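Local coordinates for penicillin binding protein 2X (Streptococcus thermophilus, PDB 5U47), which probably acts as a transpeptidase that cross-links peptidoglycan strands at the division septum, and is the kind of enzyme beta-lactams inactivate by acylating its essential serine, at residues A425-K439 / A452-A466. The protein carries 1 engineered substitution. Residues are numbered along the deposited sequence; the frame is centred on the assembly and turned at random.
Sequences AISNNGIMLEPQFIK and AKKEVIGKPVSKQAA
Ile431 lays its CG2 methyl against both branches of Val456, closest to CG1 at 3.5 Å, a tight fit that suits two beta-branched residues. CG2 of Val456 also meets CD2 of Leu433, its antiparallel non-hydrogen-bonded partner. On the opposite face of the strand pair from Leu433 and Val456, Met432 bends at chi3 (73°) and brings its flexible CE to CD1 of Ile457, 3.8 Å away, and both side chains touch Arg421 of helix 416-427. The backbones are joined by Ile457 N to Met432 O, 2.9 Å and almost straight at 176°, and by Glu434 N to Glu455 O.

Farther along, Gln436 reaches out extended beyond CG, and its NE2 donates to Lys453 O (2.9 Å). The oxygen lies in the amide plane of Gln436, while NE2 stands above the carbonyl plane of Lys453. NE2 also donates to a water, which in turn donates to Glu455 OE1, so the amide is held twice. Glu455, extended alongside the CB and CG of Glu434, forms a salt bridge with Arg610 through OE2.

At the other end Gly430, in a type I' turn, brings its CA within 3.3 Å of Val461 O, a closeness, like its positive phi (88°), that suits a residue without a side chain. Ala466 is small enough to set CB against Ile426 O, 3.6 Å away. Ser462 is the N-cap of helix 463-478, its OG accepting from Ala465 N. A short, weakly bonded antiparallel strand pair follows helix 416-427 and leads into helix 463-478 within the penicillin-binding transpeptidase domain.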
# COMPACT_ATOMS: atom_id res chain seq x y z
N ALA A 425 15.26 -0.83 8.42
CA ALA A 425 16.52 -0.38 8.99
C ALA A 425 17.31 -1.58 9.51
O ALA A 425 18.52 -1.63 9.44
CB ALA A 425 16.29 0.63 10.10
N ILE A 426 16.60 -2.58 10.01
CA ILE A 426 17.23 -3.79 10.50
C ILE A 426 17.82 -4.58 9.33
O ILE A 426 18.94 -5.07 9.43
CB ILE A 426 16.21 -4.65 11.26
CG1 ILE A 426 15.64 -3.87 12.46
CG2 ILE A 426 16.83 -5.98 11.70
CD1 ILE A 426 16.64 -3.56 13.55
N SER A 427 17.06 -4.68 8.23
CA SER A 427 17.45 -5.44 7.03
C SER A 427 18.43 -4.73 6.10
O SER A 427 19.05 -5.38 5.25
CB SER A 427 16.20 -5.75 6.17
OG SER A 427 15.77 -4.59 5.42
N ASN A 428 18.53 -3.41 6.23
CA ASN A 428 19.37 -2.59 5.34
C ASN A 428 20.46 -1.79 6.09
O ASN A 428 20.53 -0.56 5.97
CB ASN A 428 18.43 -1.65 4.54
CG ASN A 428 19.17 -0.81 3.52
OD1 ASN A 428 19.96 -1.32 2.75
ND2 ASN A 428 18.87 0.50 3.49
N ASN A 429 21.30 -2.50 6.86
CA ASN A 429 22.47 -1.91 7.54
C ASN A 429 22.20 -0.66 8.39
O ASN A 429 23.04 0.25 8.48
CB ASN A 429 23.56 -1.63 6.48
CG ASN A 429 23.99 -2.89 5.75
OD1 ASN A 429 23.90 -2.98 4.52
ND2 ASN A 429 24.40 -3.89 6.50
N GLY A 430 21.04 -0.63 9.03
CA GLY A 430 20.66 0.49 9.87
C GLY A 430 19.95 1.63 9.17
O GLY A 430 19.43 2.51 9.84
N ILE A 431 19.90 1.59 7.84
CA ILE A 431 19.36 2.67 6.99
C ILE A 431 17.90 2.42 6.66
O ILE A 431 17.57 1.52 5.88
CB ILE A 431 20.19 2.78 5.68
CG1 ILE A 431 21.67 2.98 6.03
CG2 ILE A 431 19.68 3.91 4.78
CD1 ILE A 431 22.60 2.76 4.86
N MET A 432 17.02 3.24 7.21
CA MET A 432 15.60 3.08 7.06
C MET A 432 15.15 3.58 5.69
O MET A 432 15.63 4.64 5.20
CB MET A 432 14.87 3.82 8.18
CG MET A 432 13.45 3.37 8.39
SD MET A 432 12.80 3.87 10.02
CE MET A 432 12.62 5.59 9.63
N LEU A 433 14.23 2.82 5.09
CA LEU A 433 13.68 3.09 3.77
C LEU A 433 12.19 3.30 3.84
O LEU A 433 11.51 2.75 4.72
CB LEU A 433 13.94 1.90 2.84
CG LEU A 433 15.39 1.43 2.66
CD1 LEU A 433 15.48 0.20 1.76
CD2 LEU A 433 16.24 2.54 2.09
N GLU A 434 11.68 4.12 2.92
CA GLU A 434 10.24 4.34 2.80
C GLU A 434 9.65 3.15 2.04
O GLU A 434 10.11 2.83 0.94
CB GLU A 434 10.00 5.63 2.03
CG GLU A 434 8.54 6.01 1.82
CD GLU A 434 7.84 6.56 3.05
OE1 GLU A 434 8.33 6.43 4.20
OE2 GLU A 434 6.76 7.15 2.85
N PRO A 435 8.62 2.48 2.60
CA PRO A 435 7.97 1.43 1.84
C PRO A 435 7.35 2.04 0.57
O PRO A 435 6.85 3.16 0.64
CB PRO A 435 6.90 0.91 2.80
CG PRO A 435 7.42 1.25 4.15
CD PRO A 435 8.05 2.59 3.95
N GLN A 436 7.43 1.31 -0.54
CA GLN A 436 6.93 1.76 -1.84
C GLN A 436 6.07 0.70 -2.48
O GLN A 436 6.37 -0.51 -2.39
CB GLN A 436 8.09 2.04 -2.80
CG GLN A 436 8.93 3.25 -2.44
CD GLN A 436 10.11 3.46 -3.38
OE1 GLN A 436 10.55 2.54 -4.09
NE2 GLN A 436 10.64 4.68 -3.37
N PHE A 437 5.03 1.16 -3.17
CA PHE A 437 4.12 0.31 -3.92
C PHE A 437 3.98 0.75 -5.38
O PHE A 437 3.31 0.06 -6.16
CB PHE A 437 2.73 0.19 -3.22
CG PHE A 437 1.99 1.49 -3.09
CD1 PHE A 437 1.23 1.99 -4.13
CD2 PHE A 437 2.06 2.23 -1.91
CE1 PHE A 437 0.55 3.20 -4.01
CE2 PHE A 437 1.39 3.44 -1.78
CZ PHE A 437 0.63 3.92 -2.83
N ILE A 438 4.61 1.88 -5.76
CA ILE A 438 4.59 2.34 -7.17
C ILE A 438 5.98 2.20 -7.76
O ILE A 438 6.95 2.76 -7.23
CB ILE A 438 4.22 3.83 -7.32
CG1 ILE A 438 2.87 4.10 -6.67
CG2 ILE A 438 4.19 4.23 -8.80
CD1 ILE A 438 2.55 5.58 -6.52
N LYS A 439 6.06 1.48 -8.87
CA LYS A 439 7.32 1.26 -9.58
C LYS A 439 7.49 2.29 -10.68
O LYS A 439 8.58 2.79 -10.91
CB LYS A 439 7.32 -0.13 -10.22
CG LYS A 439 8.60 -0.54 -10.96
CD LYS A 439 9.74 -0.88 -10.00
CE LYS A 439 10.51 0.33 -9.47
NZ LYS A 439 11.03 0.13 -8.08
N ALA A 452 10.57 4.73 -10.21
CA ALA A 452 11.00 4.82 -8.81
C ALA A 452 12.34 4.20 -8.50
O ALA A 452 12.79 3.29 -9.17
CB ALA A 452 9.94 4.21 -7.89
N LYS A 453 12.98 4.76 -7.47
CA LYS A 453 14.20 4.24 -6.88
C LYS A 453 13.98 4.35 -5.36
O LYS A 453 13.10 5.10 -4.90
CB LYS A 453 15.46 5.02 -7.29
CG LYS A 453 15.85 4.89 -8.77
CD LYS A 453 17.03 5.80 -9.07
CE LYS A 453 17.42 5.80 -10.55
NZ LYS A 453 18.04 4.51 -10.97
N LYS A 454 14.80 3.63 -4.59
CA LYS A 454 14.63 3.62 -3.13
C LYS A 454 14.75 5.00 -2.49
O LYS A 454 15.48 5.87 -2.99
CB LYS A 454 15.64 2.67 -2.48
CG LYS A 454 17.05 3.19 -2.41
CD LYS A 454 17.98 2.14 -1.84
CE LYS A 454 19.38 2.71 -1.71
NZ LYS A 454 20.29 1.62 -1.26
N GLU A 455 14.02 5.19 -1.40
CA GLU A 455 14.00 6.44 -0.65
C GLU A 455 14.54 6.23 0.77
O GLU A 455 13.87 5.60 1.60
CB GLU A 455 12.57 6.99 -0.62
CG GLU A 455 12.46 8.36 0.06
CD GLU A 455 11.04 8.90 0.19
OE1 GLU A 455 10.06 8.24 -0.24
OE2 GLU A 455 10.89 10.02 0.75
N VAL A 456 15.73 6.76 1.04
CA VAL A 456 16.35 6.68 2.37
C VAL A 456 15.73 7.77 3.23
O VAL A 456 15.69 8.92 2.82
CB VAL A 456 17.87 6.86 2.26
CG1 VAL A 456 18.52 6.98 3.63
CG2 VAL A 456 18.49 5.72 1.43
N ILE A 457 15.24 7.40 4.40
CA ILE A 457 14.52 8.36 5.25
C ILE A 457 15.05 8.52 6.67
O ILE A 457 14.46 9.27 7.45
CB ILE A 457 13.02 8.03 5.31
CG1 ILE A 457 12.81 6.62 5.83
CG2 ILE A 457 12.41 8.18 3.92
CD1 ILE A 457 11.36 6.31 6.12
N GLY A 458 16.13 7.80 7.00
CA GLY A 458 16.73 7.89 8.32
C GLY A 458 17.71 6.78 8.62
O GLY A 458 17.96 5.89 7.80
N LYS A 459 18.29 6.86 9.81
CA LYS A 459 19.25 5.86 10.26
C LYS A 459 19.14 5.73 11.78
O LYS A 459 19.87 6.38 12.53
CB LYS A 459 20.66 6.23 9.82
CG LYS A 459 21.63 5.12 10.17
CD LYS A 459 22.96 5.20 9.46
CE LYS A 459 23.79 3.98 9.82
NZ LYS A 459 25.21 4.21 9.45
N PRO A 460 18.19 4.90 12.24
CA PRO A 460 17.98 4.76 13.67
C PRO A 460 19.12 4.08 14.43
O PRO A 460 19.36 4.43 15.58
CB PRO A 460 16.69 3.94 13.78
CG PRO A 460 16.26 3.60 12.43
CD PRO A 460 17.13 4.26 11.43
N VAL A 461 19.82 3.13 13.80
CA VAL A 461 20.92 2.39 14.46
C VAL A 461 22.08 2.18 13.49
O VAL A 461 21.94 2.38 12.29
CB VAL A 461 20.44 1.02 15.01
CG1 VAL A 461 19.33 1.21 16.04
CG2 VAL A 461 19.96 0.11 13.89
N SER A 462 23.22 1.80 14.04
CA SER A 462 24.40 1.56 13.23
C SER A 462 24.28 0.25 12.44
O SER A 462 23.43 -0.60 12.71
CB SER A 462 25.63 1.47 14.13
OG SER A 462 25.61 0.27 14.91
N LYS A 463 25.17 0.12 11.47
CA LYS A 463 25.26 -1.09 10.66
C LYS A 463 25.58 -2.30 11.56
O LYS A 463 24.99 -3.39 11.39
CB LYS A 463 26.38 -0.90 9.64
CG LYS A 463 26.79 -2.12 8.84
CD LYS A 463 27.89 -1.73 7.87
CE LYS A 463 28.52 -2.93 7.19
NZ LYS A 463 27.53 -3.70 6.41
N GLN A 464 26.50 -2.10 12.50
CA GLN A 464 26.90 -3.16 13.41
C GLN A 464 25.73 -3.58 14.31
O GLN A 464 25.50 -4.78 14.51
CB GLN A 464 28.12 -2.75 14.24
CG GLN A 464 28.65 -3.84 15.15
CD GLN A 464 29.87 -3.42 15.96
OE1 GLN A 464 30.44 -2.36 15.72
NE2 GLN A 464 30.26 -4.25 16.91
N ALA A 465 24.98 -2.62 14.84
CA ALA A 465 23.81 -2.94 15.69
C ALA A 465 22.75 -3.73 14.92
O ALA A 465 22.19 -4.71 15.44
CB ALA A 465 23.21 -1.67 16.27
N ALA A 466 22.49 -3.33 13.68
CA ALA A 466 21.53 -4.03 12.84
C ALA A 466 21.99 -5.47 12.57
O ALA A 466 21.21 -6.40 12.67
CB ALA A 466 21.34 -3.29 11.52
O HOH W 1 19.78 -0.70 0.12
O HOH W 2 20.42 2.28 1.60
O HOH W 3 25.14 1.51 7.24
O HOH W 4 12.44 2.95 -0.58
O HOH W 5 8.84 6.69 -2.09